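Local coordinates for serine repeat antigen 5 (Plasmodium falciparum, PDB 6X42), which is a papain-family pseudo-zymogen of the malaria parasite, probably without ordinary protease activity, at residues E72-C84 against L112-G126. Numbering follows the deposited sequence.
Sequences EPTKISALYVANC and LPAESNYPYNYVKVG
Pro113 lies over one face of the Tyr80 ring, its CG 3.6 Å from the ring centroid in a CH-pi contact; Cys84 SG, disulfide-bonded to Cys129, covers the opposite face. Tyr118 CD2 lies beyond the edge of this ring, near its plane, and touches Tyr80 CB at 3.9 Å. Tyr118 in turn carries Leu79 on a face, CD2 standing 3.7 Å from the ring centroid and displaced toward the rim, while Ser77 OG, Tyr80 N and Asn83 ND2 line its edge. Leu79 CG is anti to the backbone N (chi1 -166°), which sends one methyl, CD2, over Tyr118 and the other, CD1, to Val125 CG2. The Asn83 amide, its plane 70° from the Tyr118 ring, is held at both ends: ND2 gives one hydrogen bond to Tyr118 OH, in the amide plane, and another to Lys124 O, while OD1 accepts from Gly126 N at 2.7 Å. Tyr118 OH also has a hydrogen bond with Glu127 OE2. Ser77 OG donates to Tyr118 O in the carbonyl plane, on a lone pair (2.8 Å), and accepts from Tyr80 N, capping helix 78-83. A water accepts from Leu79 N and donates to Tyr118 O and Glu115 OE1; Glu115 OE2 takes Tyr120 N at 2.9 Å, so both carboxylate oxygens have partners. Upstream, Ser77 N to Pro113 O and Glu115 N to Lys75 O, each 2.8 Å, form a single beta bridge pairing Ile76 with Ala114. Ala78 and Ala82 rest on helix 53-68. An N-capped short helix, bound to the loop following helix 99-109, packs within the helical domain of the papain-like fold.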
loop_
_atom_site.group_PDB
_atom_site.type_symbol
_atom_site.label_atom_id
_atom_site.label_comp_id
_atom_site.label_asym_id
_atom_site.label_seq_id
_atom_site.Cartn_x
_atom_site.Cartn_y
_atom_site.Cartn_z
ATOM N N GLU A 72 16.365 -0.519 -8.451
ATOM C CA GLU A 72 16.278 0.916 -8.249
ATOM C C GLU A 72 14.858 1.318 -7.849
ATOM O O GLU A 72 13.895 0.602 -8.140
ATOM C CB GLU A 72 16.615 1.625 -9.557
ATOM C CG GLU A 72 18.092 1.614 -9.950
ATOM C CD GLU A 72 18.988 2.185 -8.877
ATOM O OE1 GLU A 72 19.862 1.440 -8.382
ATOM O OE2 GLU A 72 18.809 3.371 -8.521
ATOM N N PRO A 73 14.692 2.495 -7.193
ATOM C CA PRO A 73 13.348 2.981 -6.817
ATOM C C PRO A 73 12.605 3.651 -7.972
ATOM O O PRO A 73 12.260 4.835 -7.938
ATOM C CB PRO A 73 13.665 3.945 -5.662
ATOM C CG PRO A 73 15.032 4.471 -5.973
ATOM C CD PRO A 73 15.768 3.337 -6.633
ATOM N N THR A 74 12.314 2.874 -9.003
ATOM C CA THR A 74 11.661 3.380 -10.208
ATOM C C THR A 74 10.156 3.254 -10.051
ATOM O O THR A 74 9.652 2.180 -9.728
ATOM C CB THR A 74 12.106 2.561 -11.423
ATOM O OG1 THR A 74 13.528 2.481 -11.466
ATOM C CG2 THR A 74 11.589 3.197 -12.690
ATOM N N LYS A 75 9.444 4.342 -10.290
ATOM C CA LYS A 75 8.000 4.332 -10.112
ATOM C C LYS A 75 7.287 3.626 -11.253
ATOM O O LYS A 75 7.608 3.822 -12.430
ATOM C CB LYS A 75 7.464 5.756 -10.009
ATOM C CG LYS A 75 7.951 6.492 -8.794
ATOM C CD LYS A 75 7.596 5.773 -7.516
ATOM C CE LYS A 75 7.752 6.660 -6.300
ATOM N NZ LYS A 75 6.929 7.881 -6.393
ATOM N N ILE A 76 6.248 2.858 -10.888
ATOM C CA ILE A 76 5.318 2.249 -11.840
ATOM C C ILE A 76 4.315 3.291 -12.329
ATOM O O ILE A 76 3.881 4.150 -11.566
ATOM C CB ILE A 76 4.596 1.076 -11.148
ATOM C CG1 ILE A 76 5.591 -0.045 -10.822
ATOM C CG2 ILE A 76 3.427 0.557 -11.983
ATOM C CD1 ILE A 76 5.102 -1.089 -9.809
ATOM N N SER A 77 3.913 3.201 -13.605
ATOM C CA SER A 77 2.889 4.096 -14.140
ATOM C C SER A 77 1.519 3.701 -13.603
ATOM O O SER A 77 0.910 2.736 -14.071
ATOM C CB SER A 77 2.909 4.009 -15.665
ATOM O OG SER A 77 1.791 4.673 -16.231
ATOM N N ALA A 78 0.985 4.479 -12.662
ATOM C CA ALA A 78 -0.384 4.251 -12.216
ATOM C C ALA A 78 -1.365 4.440 -13.365
ATOM O O ALA A 78 -2.402 3.775 -13.426
ATOM C CB ALA A 78 -0.750 5.215 -11.092
ATOM N N LEU A 79 -1.077 5.387 -14.261
ATOM C CA LEU A 79 -2.014 5.694 -15.344
ATOM C C LEU A 79 -2.163 4.522 -16.309
ATOM O O LEU A 79 -3.263 4.258 -16.810
ATOM C CB LEU A 79 -1.564 6.959 -16.068
ATOM C CG LEU A 79 -2.600 7.605 -16.991
ATOM C CD1 LEU A 79 -3.803 8.095 -16.193
ATOM C CD2 LEU A 79 -1.969 8.753 -17.788
ATOM N N TYR A 80 -1.077 3.785 -16.560
ATOM C CA TYR A 80 -1.184 2.609 -17.415
ATOM C C TYR A 80 -2.137 1.586 -16.814
ATOM O O TYR A 80 -2.989 1.021 -17.513
ATOM C CB TYR A 80 0.193 1.991 -17.651
ATOM C CG TYR A 80 0.186 0.946 -18.747
ATOM C CD1 TYR A 80 0.323 1.299 -20.077
ATOM C CD2 TYR A 80 -0.007 -0.395 -18.448
ATOM C CE1 TYR A 80 0.291 0.344 -21.085
ATOM C CE2 TYR A 80 -0.031 -1.356 -19.446
ATOM C CZ TYR A 80 0.106 -0.983 -20.762
ATOM O OH TYR A 80 0.071 -1.936 -21.770
ATOM N N VAL A 81 -2.003 1.334 -15.510
ATOM C CA VAL A 81 -2.870 0.380 -14.833
ATOM C C VAL A 81 -4.310 0.867 -14.827
ATOM O O VAL A 81 -5.246 0.072 -14.958
ATOM C CB VAL A 81 -2.336 0.074 -13.422
ATOM C CG1 VAL A 81 -3.264 -0.874 -12.687
ATOM C CG2 VAL A 81 -0.913 -0.469 -13.518
ATOM N N ALA A 82 -4.525 2.173 -14.665
ATOM C CA ALA A 82 -5.887 2.689 -14.682
ATOM C C ALA A 82 -6.553 2.462 -16.028
ATOM O O ALA A 82 -7.752 2.190 -16.095
ATOM C CB ALA A 82 -5.875 4.191 -14.408
ATOM N N ASN A 83 -5.804 2.605 -17.112
ATOM C CA ASN A 83 -6.406 2.741 -18.429
ATOM C C ASN A 83 -6.392 1.468 -19.251
ATOM O O ASN A 83 -7.077 1.416 -20.272
ATOM C CB ASN A 83 -5.715 3.871 -19.194
ATOM C CG ASN A 83 -6.014 5.220 -18.581
ATOM O OD1 ASN A 83 -6.938 5.348 -17.763
ATOM N ND2 ASN A 83 -5.266 6.242 -18.979
ATOM N N CYS A 84 -5.641 0.460 -18.846
ATOM C CA CYS A 84 -5.444 -0.755 -19.632
ATOM C C CYS A 84 -6.122 -1.908 -18.900
ATOM O O CYS A 84 -5.660 -2.336 -17.836
ATOM C CB CYS A 84 -3.953 -1.004 -19.827
ATOM S SG CYS A 84 -3.165 0.389 -20.663
ATOM N N LEU A 112 4.387 -3.511 -16.971
ATOM C CA LEU A 112 4.197 -2.354 -16.101
ATOM C C LEU A 112 5.182 -1.312 -16.580
ATOM O O LEU A 112 6.387 -1.408 -16.277
ATOM C CB LEU A 112 4.444 -2.681 -14.632
ATOM C CG LEU A 112 3.376 -3.562 -14.007
ATOM C CD1 LEU A 112 3.846 -3.953 -12.620
ATOM C CD2 LEU A 112 2.018 -2.858 -13.989
ATOM N N PRO A 113 4.737 -0.315 -17.328
ATOM C CA PRO A 113 5.632 0.772 -17.701
ATOM C C PRO A 113 6.030 1.592 -16.488
ATOM O O PRO A 113 5.365 1.618 -15.447
ATOM C CB PRO A 113 4.792 1.622 -18.664
ATOM C CG PRO A 113 3.649 0.757 -19.091
ATOM C CD PRO A 113 3.400 -0.160 -17.928
ATOM N N ALA A 114 7.120 2.307 -16.665
ATOM C CA ALA A 114 7.547 3.281 -15.687
ATOM C C ALA A 114 6.712 4.553 -15.798
ATOM O O ALA A 114 6.233 4.924 -16.882
ATOM C CB ALA A 114 9.024 3.606 -15.908
ATOM N N GLU A 115 6.545 5.216 -14.647
ATOM C CA GLU A 115 5.904 6.524 -14.596
ATOM C C GLU A 115 6.465 7.467 -15.650
ATOM O O GLU A 115 5.714 8.212 -16.283
ATOM C CB GLU A 115 6.118 7.113 -13.197
ATOM C CG GLU A 115 5.652 8.539 -13.001
ATOM C CD GLU A 115 4.164 8.670 -12.986
ATOM O OE1 GLU A 115 3.482 7.650 -13.096
ATOM O OE2 GLU A 115 3.668 9.801 -12.841
ATOM N N SER A 116 7.785 7.487 -15.814
ATOM C CA SER A 116 8.396 8.395 -16.779
ATOM C C SER A 116 7.846 8.181 -18.184
ATOM O O SER A 116 7.734 9.136 -18.965
ATOM C CB SER A 116 9.912 8.205 -16.757
ATOM O OG SER A 116 10.438 8.615 -15.506
ATOM N N ASN A 117 7.487 6.946 -18.527
ATOM C CA ASN A 117 7.003 6.636 -19.863
ATOM C C ASN A 117 5.558 7.055 -20.086
ATOM O O ASN A 117 5.164 7.332 -21.219
ATOM C CB ASN A 117 7.094 5.124 -20.092
ATOM C CG ASN A 117 8.505 4.585 -19.983
ATOM O OD1 ASN A 117 8.706 3.479 -19.479
ATOM N ND2 ASN A 117 9.489 5.340 -20.474
ATOM N N TYR A 118 4.751 7.090 -19.031
ATOM C CA TYR A 118 3.319 7.387 -19.156
ATOM C C TYR A 118 2.889 8.008 -17.833
ATOM O O TYR A 118 2.324 7.341 -16.951
ATOM C CB TYR A 118 2.527 6.128 -19.527
ATOM C CG TYR A 118 1.066 6.336 -19.868
ATOM C CD1 TYR A 118 0.665 7.252 -20.842
ATOM C CD2 TYR A 118 0.085 5.592 -19.242
ATOM C CE1 TYR A 118 -0.672 7.440 -21.148
ATOM C CE2 TYR A 118 -1.245 5.755 -19.557
ATOM C CZ TYR A 118 -1.624 6.683 -20.500
ATOM O OH TYR A 118 -2.964 6.834 -20.762
ATOM N N PRO A 119 3.195 9.287 -17.639
ATOM C CA PRO A 119 3.087 9.875 -16.298
ATOM C C PRO A 119 1.661 10.263 -15.928
ATOM O O PRO A 119 0.806 10.518 -16.776
ATOM C CB PRO A 119 3.975 11.112 -16.389
ATOM C CG PRO A 119 4.064 11.415 -17.830
ATOM C CD PRO A 119 3.969 10.143 -18.551
ATOM N N TYR A 120 1.427 10.365 -14.627
ATOM C CA TYR A 120 0.070 10.506 -14.118
ATOM C C TYR A 120 -0.438 11.941 -14.179
ATOM O O TYR A 120 0.230 12.882 -13.750
ATOM C CB TYR A 120 -0.000 10.005 -12.680
ATOM C CG TYR A 120 -1.388 9.918 -12.093
ATOM C CD1 TYR A 120 -2.201 8.810 -12.335
ATOM C CD2 TYR A 120 -1.884 10.936 -11.289
ATOM C CE1 TYR A 120 -3.464 8.700 -11.767
ATOM C CE2 TYR A 120 -3.148 10.858 -10.739
ATOM C CZ TYR A 120 -3.939 9.733 -10.962
ATOM O OH TYR A 120 -5.193 9.604 -10.402
ATOM N N ASN A 121 -1.659 12.088 -14.661
ATOM C CA ASN A 121 -2.453 13.290 -14.460
ATOM C C ASN A 121 -3.853 12.744 -14.298
ATOM O O ASN A 121 -4.312 11.978 -15.153
ATOM C CB ASN A 121 -2.351 14.264 -15.656
ATOM C CG ASN A 121 -3.064 15.597 -15.426
ATOM O OD1 ASN A 121 -4.070 15.660 -14.719
ATOM N ND2 ASN A 121 -2.551 16.668 -16.051
ATOM N N TYR A 122 -4.525 13.127 -13.215
ATOM C CA TYR A 122 -5.812 12.510 -12.937
ATOM C C TYR A 122 -6.801 12.757 -14.063
ATOM O O TYR A 122 -7.731 11.968 -14.242
ATOM C CB TYR A 122 -6.388 12.954 -11.593
ATOM C CG TYR A 122 -7.040 14.319 -11.583
ATOM C CD1 TYR A 122 -8.422 14.453 -11.715
ATOM C CD2 TYR A 122 -6.294 15.471 -11.433
ATOM C CE1 TYR A 122 -9.030 15.702 -11.720
ATOM C CE2 TYR A 122 -6.902 16.709 -11.434
ATOM C CZ TYR A 122 -8.266 16.829 -11.578
ATOM O OH TYR A 122 -8.843 18.091 -11.584
ATOM N N VAL A 123 -6.634 13.837 -14.837
ATOM C CA VAL A 123 -7.593 14.134 -15.898
ATOM C C VAL A 123 -7.532 13.134 -17.050
ATOM O O VAL A 123 -8.439 13.101 -17.895
ATOM C CB VAL A 123 -7.467 15.569 -16.460
ATOM C CG1 VAL A 123 -7.510 16.604 -15.374
ATOM C CG2 VAL A 123 -6.217 15.727 -17.334
ATOM N N LYS A 124 -6.466 12.330 -17.111
ATOM C CA LYS A 124 -6.287 11.310 -18.133
ATOM C C LYS A 124 -6.779 9.935 -17.688
ATOM O O LYS A 124 -6.716 8.989 -18.479
ATOM C CB LYS A 124 -4.811 11.217 -18.518
ATOM C CG LYS A 124 -4.280 12.485 -19.107
ATOM C CD LYS A 124 -2.884 12.252 -19.625
ATOM C CE LYS A 124 -2.241 13.477 -20.211
ATOM N NZ LYS A 124 -0.985 13.050 -20.919
ATOM N N VAL A 125 -7.231 9.786 -16.449
ATOM C CA VAL A 125 -7.738 8.507 -15.967
ATOM C C VAL A 125 -9.026 8.203 -16.720
ATOM O O VAL A 125 -10.005 8.948 -16.612
ATOM C CB VAL A 125 -7.947 8.561 -14.449
ATOM C CG1 VAL A 125 -8.695 7.322 -13.974
ATOM C CG2 VAL A 125 -6.606 8.686 -13.762
ATOM N N GLY A 126 -9.018 7.118 -17.499
ATOM C CA GLY A 126 -10.107 6.751 -18.378
ATOM C C GLY A 126 -9.796 6.882 -19.849
ATOM O O GLY A 126 -10.621 6.461 -20.668
HETATM O O HOH W 1 2.052 6.885 -10.999
HETATM O O HOH W 2 1.167 7.238 -14.382
#